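Local coordinates for protein CT_858 (Chlamydia trachomatis, PDB 3DOR), which is a secreted chlamydial protease, CPAF, that probably cleaves proteins as a serine-type endopeptidase related to the S41 peptidases, at residues 294-299 with 325-330; 334-339 with 354-359; 483-488 with 556-561; 255-260 with 305-310. All coordinates share one frame; numbering follows the deposited sequence.

Contact 1 of 4, residues 294-299 with 325-330; sequences GFLRIP and QVFSSN
Phe327 reaches from the helix to the strand and lays its ring beside Gly294, Phe295 and Leu296. The far rim of the ring does most of the touching. Phe295 O lies at the ring edge, near its plane, 3.6 Å from Phe327 CZ. Leu296 CB also sits at the edge, 3.9 Å from Phe327 CE1. Gly294 approaches differently. Its CA stands 4.2 Å from the ring centroid and 29° off the ring normal, an off-centre CH-pi contact. The CG of Phe327 lies anti to the carbonyl carbon (chi1 -74°), which sends the ring toward the strand.

Strand 290-297, helix 316-330 and strand 333-337 form a beta-alpha-beta unit, with the two strands parallel neighbours in the mixed sheet. The local helix and strand axes run nearly antiparallel, at 160°, and pass 9.7 Å apart. Phe327 also packs on Leu334 of the second strand, so one ring bridges both. Phe295 points away from the helix, and its ring meets that of Tyr279. Asn330 folds back on the preceding turn. Its ND2 donates to Val326 O over 2.9 Å, in the carbonyl plane on a lone pair.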
# COMPACT_ATOMS: atom_id res chain seq x y z
N GLY B 294 5.55 8.51 40.23
CA GLY B 294 5.26 8.99 38.89
C GLY B 294 4.07 8.27 38.29
O GLY B 294 3.78 7.12 38.65
N PHE B 295 3.36 8.96 37.41
CA PHE B 295 2.22 8.40 36.70
C PHE B 295 2.42 8.75 35.22
O PHE B 295 2.66 9.91 34.86
CB PHE B 295 0.89 8.99 37.17
CG PHE B 295 -0.31 8.47 36.39
CD1 PHE B 295 -1.00 7.34 36.82
CD2 PHE B 295 -0.71 9.08 35.21
CE1 PHE B 295 -2.07 6.82 36.08
CE2 PHE B 295 -1.78 8.58 34.46
CZ PHE B 295 -2.46 7.45 34.89
N LEU B 296 2.32 7.74 34.38
CA LEU B 296 2.50 7.91 32.95
C LEU B 296 1.49 7.03 32.22
O LEU B 296 1.31 5.88 32.58
CB LEU B 296 3.92 7.48 32.56
CG LEU B 296 4.36 7.46 31.09
CD1 LEU B 296 3.70 6.32 30.36
CD2 LEU B 296 4.01 8.78 30.43
N ARG B 297 0.81 7.58 31.22
CA ARG B 297 -0.13 6.76 30.45
C ARG B 297 0.45 6.56 29.05
O ARG B 297 0.88 7.53 28.42
CB ARG B 297 -1.51 7.44 30.35
CG ARG B 297 -2.49 6.71 29.43
CD ARG B 297 -3.92 7.28 29.43
NE ARG B 297 -4.66 6.75 28.28
CZ ARG B 297 -4.97 5.47 28.11
NH1 ARG B 297 -4.64 4.56 29.03
NH2 ARG B 297 -5.55 5.07 26.99
N ILE B 298 0.52 5.31 28.59
CA ILE B 298 1.00 5.02 27.23
C ILE B 298 -0.33 4.71 26.55
O ILE B 298 -0.91 3.65 26.78
CB ILE B 298 1.94 3.79 27.20
CG1 ILE B 298 3.21 4.06 28.01
CG2 ILE B 298 2.33 3.46 25.76
CD1 ILE B 298 4.19 2.87 28.05
N PRO B 299 -0.82 5.62 25.69
CA PRO B 299 -2.09 5.44 25.00
C PRO B 299 -2.15 4.53 23.78
O PRO B 299 -3.17 3.87 23.53
CB PRO B 299 -2.49 6.88 24.68
CG PRO B 299 -1.18 7.48 24.28
CD PRO B 299 -0.18 6.89 25.29
N GLN B 325 13.60 10.42 32.32
CA GLN B 325 14.75 11.00 33.01
C GLN B 325 14.25 11.79 34.22
O GLN B 325 14.84 11.74 35.28
CB GLN B 325 15.55 11.91 32.07
CG GLN B 325 16.56 11.16 31.22
CD GLN B 325 17.31 12.07 30.26
OE1 GLN B 325 16.70 12.77 29.44
NE2 GLN B 325 18.64 12.05 30.34
N VAL B 326 13.15 12.53 34.06
CA VAL B 326 12.59 13.27 35.18
C VAL B 326 12.16 12.30 36.28
O VAL B 326 12.40 12.54 37.46
CB VAL B 326 11.38 14.11 34.74
CG1 VAL B 326 10.61 14.62 35.98
CG2 VAL B 326 11.85 15.30 33.89
N PHE B 327 11.51 11.20 35.89
CA PHE B 327 11.04 10.22 36.87
C PHE B 327 12.20 9.56 37.61
O PHE B 327 12.12 9.33 38.82
CB PHE B 327 10.21 9.11 36.19
CG PHE B 327 8.82 9.54 35.77
CD1 PHE B 327 8.15 8.86 34.75
CD2 PHE B 327 8.16 10.56 36.42
CE1 PHE B 327 6.84 9.21 34.40
CE2 PHE B 327 6.85 10.91 36.07
CZ PHE B 327 6.20 10.23 35.06
N SER B 328 13.28 9.25 36.90
CA SER B 328 14.43 8.60 37.52
C SER B 328 15.06 9.41 38.65
O SER B 328 15.64 8.84 39.57
CB SER B 328 15.52 8.30 36.48
OG SER B 328 15.07 7.34 35.55
N SER B 329 14.94 10.73 38.60
CA SER B 329 15.54 11.56 39.63
C SER B 329 14.56 12.22 40.59
O SER B 329 14.97 12.91 41.53
CB SER B 329 16.38 12.66 38.97
OG SER B 329 17.47 12.11 38.26
N ASN B 330 13.27 12.02 40.40
CA ASN B 330 12.30 12.68 41.26
C ASN B 330 11.17 11.79 41.69
O ASN B 330 10.10 12.27 42.05
CB ASN B 330 11.73 13.88 40.52
CG ASN B 330 12.78 14.90 40.18
OD1 ASN B 330 13.12 15.74 41.00
ND2 ASN B 330 13.33 14.80 38.97

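Contact 2 of 4, residues 334-339 with 354-359; sequences LIIDQT and SMLTDR. With SO4 (sulfate ion), chain Q.
Leu356 and Ile336 meet tip to tip, and this pair carries most of the apolar contact. Ile336 CD1 lies 3.8 Å from Leu356 CD1. In Ile336, CG1 stands anti to the carbonyl carbon (chi1 -67°), and the extended chain beyond it carries CD1 to the loop. The other branch of Leu356 turns to the start of the strand, where CD2 is 4.3 Å from Leu334 CD1. Phe472 of helix 468-478 packs against both Ile336 and Leu356, and Ile324 of helix 316-330 also touches Leu356.

No hydrogen bond crosses; three side-chain bonds lie within the segments. Asp337 OD2 accepts from Thr339 N at 3.0 Å, which makes an Asx turn at the end of the strand. It also takes a bond of 2.7 Å from Thr339 OG1, on the syn lone pair, whereas the backbone N arrives on the anti side and tilted from the carboxylate plane. In the loop, Thr357 OG1 donates to Arg359 O at 2.6 Å.

The charged interaction involves a sulfate, probably from the crystallisation liquor. It lies at the edge of the Arg359 guanidinium. NE of Arg359 gives a bond of 2.7 Å to sulfate O2, and NH2 of Arg359 one of 3.0 Å to sulfate O4. Both are nearly straight, at 170° and 173°. Arg359 NH2 also bonds to Asn479 O.

Only apolar branches cross between the segments, so this junction is purely apolar and sets no direction by hydrogen bonding. The polar groups mentioned are used within the segments or outside them.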
# COMPACT_ATOMS: atom_id res chain seq x y z
N LEU B 334 6.92 4.06 39.76
CA LEU B 334 6.23 4.58 38.60
C LEU B 334 4.99 3.76 38.25
O LEU B 334 5.06 2.53 38.14
CB LEU B 334 7.18 4.56 37.40
CG LEU B 334 7.03 5.44 36.15
CD1 LEU B 334 7.36 4.58 34.94
CD2 LEU B 334 5.66 6.06 36.01
N ILE B 335 3.87 4.44 38.06
CA ILE B 335 2.65 3.78 37.65
C ILE B 335 2.46 4.08 36.17
O ILE B 335 2.49 5.24 35.75
CB ILE B 335 1.41 4.30 38.41
CG1 ILE B 335 1.52 3.95 39.90
CG2 ILE B 335 0.14 3.69 37.81
CD1 ILE B 335 0.44 4.58 40.75
N ILE B 336 2.29 3.03 35.37
CA ILE B 336 2.08 3.19 33.93
C ILE B 336 0.67 2.73 33.59
O ILE B 336 0.34 1.55 33.75
CB ILE B 336 3.11 2.35 33.12
CG1 ILE B 336 4.52 2.91 33.33
CG2 ILE B 336 2.74 2.35 31.63
CD1 ILE B 336 5.59 2.13 32.59
N ASP B 337 -0.17 3.66 33.15
CA ASP B 337 -1.53 3.31 32.78
C ASP B 337 -1.48 2.93 31.30
O ASP B 337 -1.24 3.78 30.45
CB ASP B 337 -2.47 4.50 32.97
CG ASP B 337 -3.86 4.25 32.38
OD1 ASP B 337 -4.63 5.22 32.24
OD2 ASP B 337 -4.17 3.07 32.06
N GLN B 338 -1.71 1.66 31.01
CA GLN B 338 -1.67 1.22 29.63
C GLN B 338 -3.02 0.66 29.17
O GLN B 338 -3.08 -0.04 28.16
CB GLN B 338 -0.58 0.16 29.47
CG GLN B 338 -0.19 -0.07 28.05
CD GLN B 338 -0.03 -1.53 27.71
OE1 GLN B 338 0.79 -1.88 26.87
NE2 GLN B 338 -0.84 -2.39 28.33
N THR B 339 -4.08 0.95 29.91
CA THR B 339 -5.42 0.48 29.56
C THR B 339 -5.94 1.09 28.26
O THR B 339 -5.44 2.12 27.82
CB THR B 339 -6.44 0.82 30.67
OG1 THR B 339 -6.44 2.23 30.90
CG2 THR B 339 -6.06 0.12 31.97
N SER B 354 12.94 -0.40 26.35
CA SER B 354 14.37 -0.19 26.56
C SER B 354 14.66 0.93 27.56
O SER B 354 15.73 0.95 28.17
CB SER B 354 15.08 0.12 25.22
OG SER B 354 14.92 1.48 24.86
N MET B 355 13.72 1.83 27.78
CA MET B 355 13.94 2.91 28.72
C MET B 355 13.37 2.63 30.11
O MET B 355 13.49 3.46 31.02
CB MET B 355 13.38 4.21 28.16
CG MET B 355 14.09 4.67 26.89
SD MET B 355 13.46 6.24 26.24
CE MET B 355 12.50 5.71 24.89
N LEU B 356 12.77 1.46 30.27
CA LEU B 356 12.17 1.10 31.55
C LEU B 356 12.90 -0.02 32.26
O LEU B 356 12.33 -0.70 33.11
CB LEU B 356 10.72 0.71 31.35
CG LEU B 356 9.84 1.80 30.75
CD1 LEU B 356 8.50 1.20 30.35
CD2 LEU B 356 9.67 2.92 31.76
N THR B 357 14.17 -0.22 31.91
CA THR B 357 14.95 -1.28 32.53
C THR B 357 16.44 -0.98 32.47
O THR B 357 16.90 -0.21 31.62
CB THR B 357 14.71 -2.63 31.84
OG1 THR B 357 15.47 -3.64 32.51
CG2 THR B 357 15.13 -2.57 30.37
N ASP B 358 17.20 -1.59 33.39
CA ASP B 358 18.65 -1.42 33.42
C ASP B 358 19.31 -2.78 33.14
O ASP B 358 20.53 -2.92 33.17
CB ASP B 358 19.11 -0.88 34.79
CG ASP B 358 18.76 -1.80 35.95
OD1 ASP B 358 17.98 -2.75 35.76
OD2 ASP B 358 19.26 -1.55 37.07
N ARG B 359 18.47 -3.77 32.84
CA ARG B 359 18.91 -5.13 32.52
C ARG B 359 18.15 -5.61 31.29
O ARG B 359 17.03 -5.17 31.03
CB ARG B 359 18.66 -6.08 33.71
CG ARG B 359 17.18 -6.20 34.14
CD ARG B 359 17.04 -6.97 35.46
NE ARG B 359 15.67 -7.00 35.97
CZ ARG B 359 14.75 -7.87 35.60
NH1 ARG B 359 15.03 -8.81 34.71
NH2 ARG B 359 13.53 -7.81 36.11
S SO4 Q . 14.22 -5.27 38.80
O1 SO4 Q . 13.86 -3.96 39.49
O2 SO4 Q . 15.20 -4.98 37.70
O3 SO4 Q . 14.87 -6.24 39.78
O4 SO4 Q . 12.92 -5.87 38.30

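Contact 3 of 4, residues 483-488 with 556-561; sequences LIVGTR and KKLVCQ
No ring or other flat group takes part where Leu558 meets Leu483 and Val485, so there are no faces or edges to assign. The contact is made by branched aliphatic side chains. Val485 straddles one methyl of the helix residue: its CG1 and CG2 each lie 4.0 Å from Leu558 CD1. The two side chains cross obliquely. The CG1 of Val485 is anti to the backbone N (chi1 -177°), and both its methyls face the helix. Leu483 meets the base of the same leucine, with Leu483 CD1 4.3 Å from Leu558 CB. Leu558 therefore fits against two side chains that are two residues apart, on the same face of the strand. No hydrogen bond crosses, and the contact is buried.

Leu558 also touches Ile569, in the chain beyond the helix. The helix keeps its regular backbone bonds, such as Cys560 N to Lys556 O at 2.9 Å.

Strand 483-486 lies between strands 457-461 and 534-535 in the mixed sheet and is parallel to both. Helix 549-564 packs across one face of that sheet. Next to Leu558, Val559 extends the cover to Cys458, Ile335 and Ala333, and Lys556 and Cys560 reach Val283 of strand 278-284.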
# COMPACT_ATOMS: atom_id res chain seq x y z
N LEU B 483 5.06 -4.96 38.35
CA LEU B 483 3.86 -5.53 38.96
C LEU B 483 2.74 -5.20 37.96
O LEU B 483 2.54 -4.02 37.62
CB LEU B 483 3.61 -4.83 40.29
CG LEU B 483 2.84 -5.50 41.45
CD1 LEU B 483 1.64 -4.66 41.79
CD2 LEU B 483 2.46 -6.92 41.11
N ILE B 484 2.03 -6.21 37.47
CA ILE B 484 0.95 -5.97 36.51
C ILE B 484 -0.38 -6.04 37.24
O ILE B 484 -0.68 -7.04 37.90
CB ILE B 484 0.98 -6.99 35.33
CG1 ILE B 484 2.16 -6.71 34.39
CG2 ILE B 484 -0.26 -6.82 34.46
CD1 ILE B 484 3.47 -6.77 35.01
N VAL B 485 -1.18 -4.98 37.12
CA VAL B 485 -2.45 -4.89 37.83
C VAL B 485 -3.64 -4.52 36.93
O VAL B 485 -3.48 -3.75 35.98
CB VAL B 485 -2.34 -3.82 38.94
CG1 VAL B 485 -3.62 -3.74 39.75
CG2 VAL B 485 -1.15 -4.15 39.84
N GLY B 486 -4.81 -5.08 37.23
CA GLY B 486 -6.01 -4.78 36.45
C GLY B 486 -6.73 -6.04 36.01
O GLY B 486 -6.94 -6.96 36.81
N THR B 487 -7.12 -6.08 34.74
CA THR B 487 -7.77 -7.26 34.21
C THR B 487 -7.04 -7.74 32.96
O THR B 487 -6.40 -6.95 32.25
CB THR B 487 -9.29 -7.02 33.91
OG1 THR B 487 -9.47 -5.88 33.06
CG2 THR B 487 -10.05 -6.80 35.23
N ARG B 488 -7.13 -9.05 32.73
CA ARG B 488 -6.50 -9.74 31.60
C ARG B 488 -6.65 -9.00 30.28
O ARG B 488 -7.74 -8.50 29.95
CB ARG B 488 -7.11 -11.15 31.50
CG ARG B 488 -6.61 -12.02 30.36
CD ARG B 488 -7.36 -13.37 30.33
NE ARG B 488 -7.15 -14.17 31.54
CZ ARG B 488 -6.11 -14.97 31.74
NH1 ARG B 488 -5.17 -15.10 30.82
NH2 ARG B 488 -5.99 -15.63 32.89
N LYS B 556 -2.67 2.31 44.91
CA LYS B 556 -1.75 3.01 45.79
C LYS B 556 -1.21 2.12 46.90
O LYS B 556 -0.03 2.22 47.24
CB LYS B 556 -2.42 4.27 46.37
CG LYS B 556 -2.50 5.40 45.33
CD LYS B 556 -3.02 6.72 45.87
CE LYS B 556 -4.53 6.73 45.93
NZ LYS B 556 -5.05 8.12 46.06
N LYS B 557 -2.05 1.25 47.45
CA LYS B 557 -1.60 0.34 48.50
C LYS B 557 -0.56 -0.60 47.90
O LYS B 557 0.46 -0.88 48.52
CB LYS B 557 -2.76 -0.48 49.08
CG LYS B 557 -3.66 0.29 50.04
CD LYS B 557 -4.74 -0.61 50.64
CE LYS B 557 -5.61 0.15 51.65
NZ LYS B 557 -6.25 1.36 51.05
N LEU B 558 -0.84 -1.08 46.69
CA LEU B 558 0.07 -1.97 46.00
C LEU B 558 1.41 -1.28 45.69
O LEU B 558 2.46 -1.88 45.86
CB LEU B 558 -0.58 -2.49 44.70
CG LEU B 558 -1.79 -3.41 44.94
CD1 LEU B 558 -2.48 -3.74 43.62
CD2 LEU B 558 -1.34 -4.69 45.65
N VAL B 559 1.36 -0.03 45.23
CA VAL B 559 2.59 0.71 44.93
C VAL B 559 3.41 0.91 46.21
O VAL B 559 4.64 0.76 46.19
CB VAL B 559 2.29 2.09 44.28
CG1 VAL B 559 3.57 2.93 44.17
CG2 VAL B 559 1.70 1.87 42.90
N CYS B 560 2.75 1.24 47.32
CA CYS B 560 3.47 1.42 48.58
C CYS B 560 4.19 0.11 48.95
O CYS B 560 5.33 0.14 49.43
CB CYS B 560 2.52 1.84 49.70
SG CYS B 560 1.96 3.55 49.56
N GLN B 561 3.55 -1.03 48.71
CA GLN B 561 4.18 -2.31 49.01
C GLN B 561 5.40 -2.49 48.12
O GLN B 561 6.43 -2.99 48.57
CB GLN B 561 3.22 -3.48 48.79
CG GLN B 561 2.14 -3.61 49.83
CD GLN B 561 1.22 -4.79 49.55
OE1 GLN B 561 1.64 -5.95 49.63
NE2 GLN B 561 -0.03 -4.50 49.22

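Contact 4 of 4, residues 255-260 with 305-310; sequences IGSTDG and DMEDFD. With SO4 (sulfate ion), chain M.
Thr258 and Glu307 bring two irregular loops together, their CA atoms 6.3 Å apart, and Glu307 sits in a type II beta turn from Met306 to Phe309. That turn is closed by Phe309 N to Met306 O, and Asp308 takes the positive phi its third position requires. In the other loop Ser257 OG accepts from Gly260 N at 3.0 Å, an ST motif.

Glu307 lies over Thr258, and the two side chains cross at a slant. One direct hydrogen bond joins the loops: Thr258 N gives to Glu307 OE1 at 3.0 Å. It is almost straight, at 176°, but reaches the oxygen from above the carboxylate plane, 47° out of it. The OG1 of Thr258 is anti to the carbonyl carbon (chi1 -64°) and comes up against the start of the glutamate chain, 3.0 Å from Glu307 CB.

Water fills in the rest. Water 1 accepts from Glu307 N at 3.0 Å, donates to Gly256 O, and bonds to Thr258 OG1 at 2.6 Å. Water 2 donates to Glu307 OE1 and bonds to Ser257 OG. Water 4 accepts from Asp259 N and donates to Glu307 OE2 at 2.9 Å. Apart from these, a sulfate, probably from the crystallisation liquor, takes a bond of 2.6 Å from Ile255 N to its O3.

Backbone N-H groups at Thr258 and, through water 4, at Asp259 thus point to the Glu307 carboxylate. They would tend to stabilise its negative charge. The junction is polar, with one direct bond and several water bridges.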
# COMPACT_ATOMS: atom_id res chain seq x y z
N ILE B 255 -10.54 4.01 23.02
CA ILE B 255 -9.34 3.20 22.93
C ILE B 255 -8.29 4.11 22.26
O ILE B 255 -8.58 4.77 21.27
CB ILE B 255 -9.59 1.95 22.06
CG1 ILE B 255 -10.43 0.94 22.87
CG2 ILE B 255 -8.28 1.33 21.63
CD1 ILE B 255 -10.78 -0.34 22.10
N GLY B 256 -7.09 4.16 22.83
CA GLY B 256 -6.05 5.01 22.27
C GLY B 256 -6.08 6.44 22.79
O GLY B 256 -5.25 7.26 22.40
N SER B 257 -7.03 6.75 23.66
CA SER B 257 -7.13 8.10 24.23
C SER B 257 -5.86 8.48 24.98
O SER B 257 -5.36 7.72 25.81
CB SER B 257 -8.34 8.18 25.17
OG SER B 257 -8.19 9.24 26.10
N THR B 258 -5.34 9.68 24.71
CA THR B 258 -4.12 10.14 25.36
C THR B 258 -4.24 10.22 26.88
O THR B 258 -3.36 9.76 27.61
CB THR B 258 -3.69 11.54 24.82
OG1 THR B 258 -3.35 11.42 23.44
CG2 THR B 258 -2.47 12.06 25.57
N ASP B 259 -5.34 10.79 27.37
CA ASP B 259 -5.53 10.95 28.80
C ASP B 259 -6.16 9.77 29.53
O ASP B 259 -5.96 9.61 30.73
CB ASP B 259 -6.34 12.21 29.09
CG ASP B 259 -5.52 13.48 28.93
OD1 ASP B 259 -6.10 14.59 28.91
OD2 ASP B 259 -4.29 13.37 28.82
N GLY B 260 -6.91 8.94 28.83
CA GLY B 260 -7.53 7.83 29.53
C GLY B 260 -8.64 8.35 30.42
O GLY B 260 -9.11 9.49 30.26
N ASP B 305 -0.19 8.10 15.50
CA ASP B 305 -1.60 8.38 15.75
C ASP B 305 -1.84 9.05 17.10
O ASP B 305 -2.99 9.22 17.50
CB ASP B 305 -2.44 7.10 15.70
CG ASP B 305 -2.31 6.35 14.38
OD1 ASP B 305 -2.11 6.99 13.34
OD2 ASP B 305 -2.42 5.10 14.40
N MET B 306 -0.78 9.42 17.81
CA MET B 306 -0.97 10.08 19.09
C MET B 306 -1.64 11.44 18.92
O MET B 306 -1.31 12.20 18.02
CB MET B 306 0.36 10.28 19.82
CG MET B 306 0.97 9.00 20.36
SD MET B 306 2.32 9.36 21.49
CE MET B 306 1.41 9.76 23.00
N GLU B 307 -2.58 11.73 19.81
CA GLU B 307 -3.31 12.99 19.82
C GLU B 307 -2.37 14.19 19.72
O GLU B 307 -1.44 14.32 20.52
CB GLU B 307 -4.11 13.12 21.12
CG GLU B 307 -5.60 12.89 21.00
CD GLU B 307 -6.27 12.64 22.35
OE1 GLU B 307 -6.58 11.47 22.66
OE2 GLU B 307 -6.46 13.62 23.12
N ASP B 308 -2.61 15.06 18.75
CA ASP B 308 -1.80 16.27 18.57
C ASP B 308 -0.37 16.02 18.13
O ASP B 308 0.49 16.88 18.28
CB ASP B 308 -1.77 17.08 19.87
CG ASP B 308 -3.15 17.53 20.32
OD1 ASP B 308 -3.82 18.25 19.55
OD2 ASP B 308 -3.57 17.16 21.44
N PHE B 309 -0.09 14.84 17.59
CA PHE B 309 1.27 14.56 17.14
C PHE B 309 1.62 15.46 15.95
O PHE B 309 0.85 15.57 15.00
CB PHE B 309 1.43 13.10 16.73
CG PHE B 309 2.76 12.80 16.10
CD1 PHE B 309 3.94 13.09 16.78
CD2 PHE B 309 2.84 12.27 14.82
CE1 PHE B 309 5.18 12.87 16.19
CE2 PHE B 309 4.07 12.04 14.22
CZ PHE B 309 5.24 12.34 14.91
N ASP B 310 2.78 16.10 16.02
CA ASP B 310 3.23 16.97 14.93
C ASP B 310 4.37 16.27 14.20
O ASP B 310 5.50 16.23 14.69
CB ASP B 310 3.74 18.31 15.47
CG ASP B 310 4.10 19.28 14.37
OD1 ASP B 310 4.53 18.83 13.28
OD2 ASP B 310 3.97 20.50 14.59
S SO4 M . -13.94 3.46 21.16
O1 SO4 M . -14.65 4.60 21.82
O2 SO4 M . -13.56 3.87 19.77
O3 SO4 M . -12.70 3.09 21.90
O4 SO4 M . -14.89 2.29 21.15
O HOH W 1 -3.06 9.47 21.78
O HOH W 2 -9.28 11.16 23.86
O HOH W 3 -1.23 13.26 22.80
O HOH W 4 -7.22 12.46 25.65

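How the contacts relate
From the N terminus, residues 255-260 come first, then 294-299, 305-310 and 325-330. Contact 4 therefore opens before contact 1, and the two cross. Contact 4 closes a loop that holds strands 268-271, 278-284 and 290-297. Contact 1 closes the loop through helix 316-330. Contact 2 follows in series, returning the chain after helix 346-354 to strand 333-337. Contact 3 closes the longest loop, bringing the C-terminal helix 549-564 back to strand 483-486. None encloses another. Contacts 1, 2 and 3 share the mixed sheet. Contacts 1 and 2 meet through the backbones of adjacent strands, and contact 2 meets contact 3 where Ile335 packs on Val559. Arg297 NE bonds to Ser257 O, tying contact 4 to the sheet.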